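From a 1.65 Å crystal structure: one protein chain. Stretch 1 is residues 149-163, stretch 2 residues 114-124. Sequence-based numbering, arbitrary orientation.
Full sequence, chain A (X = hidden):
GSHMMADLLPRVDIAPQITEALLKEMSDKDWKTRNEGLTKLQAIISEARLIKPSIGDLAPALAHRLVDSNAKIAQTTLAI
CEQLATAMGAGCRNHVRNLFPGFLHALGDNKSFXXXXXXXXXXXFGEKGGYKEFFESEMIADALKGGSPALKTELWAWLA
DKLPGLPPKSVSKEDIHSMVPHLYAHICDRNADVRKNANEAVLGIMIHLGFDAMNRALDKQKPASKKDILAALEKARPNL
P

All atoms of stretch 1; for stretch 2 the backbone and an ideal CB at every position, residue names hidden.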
# COMPACT_ATOMS: atom_id res chain seq x y z
N PRO A 149 -13.03 -6.41 6.66
CA PRO A 149 -13.76 -5.14 6.72
C PRO A 149 -12.85 -3.96 7.08
O PRO A 149 -13.00 -2.88 6.50
CB PRO A 149 -14.81 -5.39 7.81
CG PRO A 149 -15.06 -6.86 7.73
CD PRO A 149 -13.71 -7.47 7.44
N ALA A 150 -11.95 -4.14 8.04
CA ALA A 150 -11.03 -3.06 8.41
C ALA A 150 -10.17 -2.65 7.23
O ALA A 150 -9.99 -1.46 6.96
CB ALA A 150 -10.16 -3.47 9.60
N LEU A 151 -9.62 -3.63 6.52
CA LEU A 151 -8.78 -3.32 5.37
C LEU A 151 -9.56 -2.58 4.29
O LEU A 151 -9.10 -1.55 3.77
CB LEU A 151 -8.14 -4.60 4.81
CG LEU A 151 -7.22 -4.42 3.59
CD1 LEU A 151 -6.19 -5.56 3.50
CD2 LEU A 151 -8.05 -4.33 2.31
N LYS A 152 -10.75 -3.07 3.97
CA LYS A 152 -11.56 -2.41 2.96
C LYS A 152 -11.89 -0.98 3.38
O LYS A 152 -11.85 -0.06 2.56
CB LYS A 152 -12.83 -3.22 2.63
CG LYS A 152 -12.51 -4.56 1.96
CD LYS A 152 -13.75 -5.40 1.67
CE LYS A 152 -14.68 -5.51 2.85
NZ LYS A 152 -15.85 -6.38 2.50
N THR A 153 -12.23 -0.78 4.65
CA THR A 153 -12.50 0.56 5.15
C THR A 153 -11.31 1.50 4.95
O THR A 153 -11.45 2.58 4.38
CB THR A 153 -12.89 0.53 6.64
OG1 THR A 153 -14.04 -0.30 6.80
CG2 THR A 153 -13.20 1.95 7.14
N GLU A 154 -10.13 1.07 5.39
CA GLU A 154 -8.94 1.92 5.29
C GLU A 154 -8.55 2.15 3.84
O GLU A 154 -8.17 3.25 3.46
CB GLU A 154 -7.74 1.30 6.01
CG GLU A 154 -7.90 1.13 7.50
CD GLU A 154 -7.93 2.43 8.27
OE1 GLU A 154 -7.47 3.47 7.75
OE2 GLU A 154 -8.43 2.41 9.41
N LEU A 155 -8.64 1.10 3.03
CA LEU A 155 -8.12 1.17 1.67
C LEU A 155 -9.00 2.02 0.76
O LEU A 155 -8.50 2.82 -0.03
CB LEU A 155 -7.89 -0.23 1.10
CG LEU A 155 -7.09 -0.32 -0.20
CD1 LEU A 155 -5.87 0.62 -0.19
CD2 LEU A 155 -6.68 -1.76 -0.45
N TRP A 156 -10.32 1.88 0.87
CA TRP A 156 -11.19 2.78 0.13
C TRP A 156 -11.03 4.25 0.58
O TRP A 156 -11.13 5.16 -0.24
CB TRP A 156 -12.66 2.35 0.22
CG TRP A 156 -12.99 1.17 -0.66
CD1 TRP A 156 -13.50 -0.03 -0.25
CD2 TRP A 156 -12.82 1.07 -2.08
NE1 TRP A 156 -13.67 -0.86 -1.33
CE2 TRP A 156 -13.26 -0.22 -2.46
CE3 TRP A 156 -12.35 1.94 -3.07
CZ2 TRP A 156 -13.23 -0.66 -3.79
CZ3 TRP A 156 -12.33 1.51 -4.38
CH2 TRP A 156 -12.77 0.21 -4.74
N ALA A 157 -10.79 4.48 1.87
CA ALA A 157 -10.60 5.85 2.34
C ALA A 157 -9.34 6.42 1.70
O ALA A 157 -9.31 7.58 1.29
CB ALA A 157 -10.46 5.88 3.85
N TRP A 158 -8.31 5.59 1.63
CA TRP A 158 -7.03 6.03 1.09
C TRP A 158 -7.16 6.31 -0.40
O TRP A 158 -6.68 7.33 -0.88
CB TRP A 158 -5.95 4.98 1.36
CG TRP A 158 -4.58 5.34 0.85
CD1 TRP A 158 -3.66 6.15 1.46
CD2 TRP A 158 -3.96 4.87 -0.35
NE1 TRP A 158 -2.50 6.22 0.70
CE2 TRP A 158 -2.67 5.44 -0.42
CE3 TRP A 158 -4.38 4.02 -1.39
CZ2 TRP A 158 -1.80 5.19 -1.48
CZ3 TRP A 158 -3.52 3.78 -2.44
CH2 TRP A 158 -2.24 4.36 -2.47
N LEU A 159 -7.83 5.43 -1.12
CA LEU A 159 -8.04 5.67 -2.55
C LEU A 159 -8.87 6.92 -2.77
O LEU A 159 -8.58 7.71 -3.67
CB LEU A 159 -8.70 4.46 -3.21
CG LEU A 159 -7.83 3.20 -3.31
CD1 LEU A 159 -8.68 1.96 -3.64
CD2 LEU A 159 -6.74 3.38 -4.35
N ALA A 160 -9.90 7.12 -1.95
CA ALA A 160 -10.78 8.28 -2.10
C ALA A 160 -10.01 9.56 -1.85
O ALA A 160 -10.24 10.59 -2.48
CB ALA A 160 -11.98 8.17 -1.15
N ASP A 161 -9.06 9.48 -0.92
CA ASP A 161 -8.25 10.62 -0.52
C ASP A 161 -7.18 10.94 -1.57
O ASP A 161 -6.95 12.11 -1.87
CB ASP A 161 -7.61 10.33 0.84
CG ASP A 161 -6.78 11.50 1.36
OD1 ASP A 161 -7.25 12.65 1.27
OD2 ASP A 161 -5.67 11.26 1.87
N LYS A 162 -6.55 9.91 -2.13
CA LYS A 162 -5.36 10.11 -2.95
C LYS A 162 -5.61 10.21 -4.45
O LYS A 162 -4.97 11.03 -5.13
CB LYS A 162 -4.33 9.01 -2.67
CG LYS A 162 -3.80 8.98 -1.25
CD LYS A 162 -2.99 10.22 -0.93
CE LYS A 162 -2.44 10.16 0.49
NZ LYS A 162 -1.70 11.41 0.84
N LEU A 163 -6.52 9.40 -4.98
CA LEU A 163 -6.73 9.39 -6.44
C LEU A 163 -7.09 10.76 -7.04
O LEU A 163 -6.61 11.09 -8.12
CB LEU A 163 -7.78 8.36 -6.85
CG LEU A 163 -7.34 6.90 -6.81
CD1 LEU A 163 -8.54 5.99 -7.08
CD2 LEU A 163 -6.23 6.66 -7.82
N UNK A 114 -1.74 0.13 14.58
CA UNK A 114 -1.04 -0.65 13.57
C UNK A 114 -1.52 -0.21 12.19
O UNK A 114 -0.71 -0.02 11.28
CB UNK A 114 -1.26 -2.15 13.78
N UNK A 115 -2.82 -0.02 12.05
CA UNK A 115 -3.33 0.47 10.76
C UNK A 115 -2.72 1.84 10.43
O UNK A 115 -2.43 2.13 9.27
CB UNK A 115 -4.86 0.56 10.79
N UNK A 116 -2.48 2.65 11.46
CA UNK A 116 -1.93 3.99 11.27
C UNK A 116 -0.47 3.93 10.85
O UNK A 116 -0.02 4.70 9.99
CB UNK A 116 -2.07 4.81 12.55
N UNK A 117 0.28 3.03 11.48
CA UNK A 117 1.66 2.80 11.11
C UNK A 117 1.73 2.34 9.66
O UNK A 117 2.61 2.77 8.91
CB UNK A 117 2.31 1.77 12.04
N UNK A 118 0.79 1.49 9.26
CA UNK A 118 0.77 0.98 7.90
C UNK A 118 0.48 2.11 6.92
O UNK A 118 1.12 2.23 5.87
CB UNK A 118 -0.27 -0.14 7.76
N UNK A 119 -0.50 2.95 7.25
CA UNK A 119 -0.84 4.10 6.41
C UNK A 119 0.34 5.06 6.28
O UNK A 119 0.58 5.61 5.21
CB UNK A 119 -2.05 4.84 6.98
N UNK A 120 1.07 5.25 7.37
CA UNK A 120 2.21 6.15 7.38
C UNK A 120 3.34 5.66 6.49
O UNK A 120 4.00 6.44 5.81
CB UNK A 120 2.72 6.33 8.81
N UNK A 121 3.58 4.35 6.51
CA UNK A 121 4.53 3.74 5.59
C UNK A 121 4.11 3.98 4.16
O UNK A 121 4.92 4.37 3.32
CB UNK A 121 4.66 2.24 5.86
N UNK A 122 2.85 3.69 3.87
CA UNK A 122 2.36 3.84 2.52
C UNK A 122 2.57 5.27 2.05
O UNK A 122 3.14 5.51 0.99
CB UNK A 122 0.88 3.45 2.43
N UNK A 123 2.13 6.22 2.86
CA UNK A 123 2.21 7.62 2.44
C UNK A 123 3.64 8.15 2.41
O UNK A 123 3.96 9.02 1.60
CB UNK A 123 1.36 8.49 3.37
N UNK A 124 4.50 7.62 3.27
CA UNK A 124 5.92 7.97 3.21
C UNK A 124 6.56 7.49 1.92
O UNK A 124 7.26 8.25 1.24
CB UNK A 124 6.67 7.38 4.41

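Stretch 2 is helical throughout, with an N-to-C direction 35° from that of helix 149-162 and an axis-to-axis approach of 11.8 Å. That distance leaves room between the backbones for sizeable side chains, and the helical repeat limits which positions can supply them.

Position 114 has nothing of stretch 1 within 5.5 Å of its ideal CB, so the visible atoms scarcely restrict it; the deposited residue is Val114, which makes no contact here.

Position 115 is far more informative. Its CA-to-CB bond points toward stretch 1, and the ideal CB lies 4.3 Å from OE2 of Glu154, whose carboxylate is directed at this helix. A basic side chain would answer the charge, and a neutral donor such as Gln or Asn could also be considered; an acidic one would be repelled. Beyond the carboxylate, the small side chain of Ala150 leaves space for a long chain to pass. The residue is Arg115. Its NE donates to Glu154 OE2 at 3.0 Å, a hydrogen bond that is part of a salt bridge, with the carboxylate oxygen at the edge of the guanidinium. Water 1 reinforces the pairing, accepting from Arg115 NH2 (2.9 Å) and donating to Glu154 OE2 (2.6 Å). The aliphatic part of the chain runs past Ala150, with Arg115 CD 4.3 Å from Ala150 CB.

Positions 116, 117 and 118 impose little: the CA-to-CB bond of 116 points away, and the other two are out of reach. Short helix formers suit all three, though larger residues are not excluded by stretch 1. All are alanine: Ala116, Ala117 and Ala118.

At 119 the bond again points toward stretch 1, but no atom there comes within 5.5 Å of the ideal CB. The gap, bordered by Glu154 and the indole of Trp158, invites a medium or long chain, such as Leu, Met or Gln. Leu119 fills it, placing CD2 4.1 Å from Trp158 CD1 in an apolar contact and CD1 3.4 Å from Glu154 OE1.

Positions 120 and 121 are out of reach, and stretch 1 gives no preference. They are Asn120 and Cys121.

Position 122 points toward stretch 1, its ideal CB 4.7 Å from Trp158 NE1. With the indole so near, an aliphatic side chain such as Val, Ile or Leu is a natural choice. Ile122 packs its CG2 against Trp158 CZ2 at 3.6 Å.

The CA-to-CB bond of 123 points sideways, yet its ideal CB is 5.2 Å from Trp158 NE1 and 4.9 Å from Lys162 NZ. Two potential donors favour an acceptor: Asp, Asn, Glu or Gln would serve. Asn123 turns its end inward, and its OD1 accepts from Trp158 NE1 at 2.9 Å with an angle of 160°, close to the indole plane. The same OD1 lies 3.2 Å from Lys162 CE.

Position 124 is out of reach and unconstrained by stretch 1; it is Ser124, whose hydroxyl is hydrogen-bonded elsewhere in the structure.

Stretch 2 (114-124) VRAAALNCINS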
# COMPACT_ATOMS: atom_id res chain seq x y z
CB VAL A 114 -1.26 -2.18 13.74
CG1 VAL A 114 -0.52 -2.95 12.65
CG2 VAL A 114 -0.78 -2.63 15.12
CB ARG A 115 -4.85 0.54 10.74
CG ARG A 115 -5.53 -0.80 10.98
CD ARG A 115 -7.01 -0.77 10.62
NE ARG A 115 -7.74 0.23 11.40
CZ ARG A 115 -8.39 -0.02 12.54
NH1 ARG A 115 -8.40 -1.25 13.03
NH2 ARG A 115 -9.03 0.95 13.18
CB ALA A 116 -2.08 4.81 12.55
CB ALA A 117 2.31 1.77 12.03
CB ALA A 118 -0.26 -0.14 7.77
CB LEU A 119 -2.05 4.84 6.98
CG LEU A 119 -3.42 4.27 6.66
CD1 LEU A 119 -4.50 5.06 7.39
CD2 LEU A 119 -3.67 4.30 5.15
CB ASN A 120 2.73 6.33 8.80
CG ASN A 120 1.77 7.13 9.66
OD1 ASN A 120 1.03 7.97 9.17
ND2 ASN A 120 1.80 6.87 10.96
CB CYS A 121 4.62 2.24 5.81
SG CYS A 121 5.82 1.75 7.02
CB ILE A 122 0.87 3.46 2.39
CG1 ILE A 122 0.71 1.94 2.59
CG2 ILE A 122 0.36 3.87 1.01
CD1 ILE A 122 -0.74 1.47 2.77
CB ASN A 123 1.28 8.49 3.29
CG ASN A 123 -0.18 8.27 2.94
OD1 ASN A 123 -0.52 8.02 1.79
ND2 ASN A 123 -1.05 8.32 3.95
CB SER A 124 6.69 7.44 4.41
OG SER A 124 8.06 7.82 4.28
O HOH W 1 -8.36 3.42 11.77
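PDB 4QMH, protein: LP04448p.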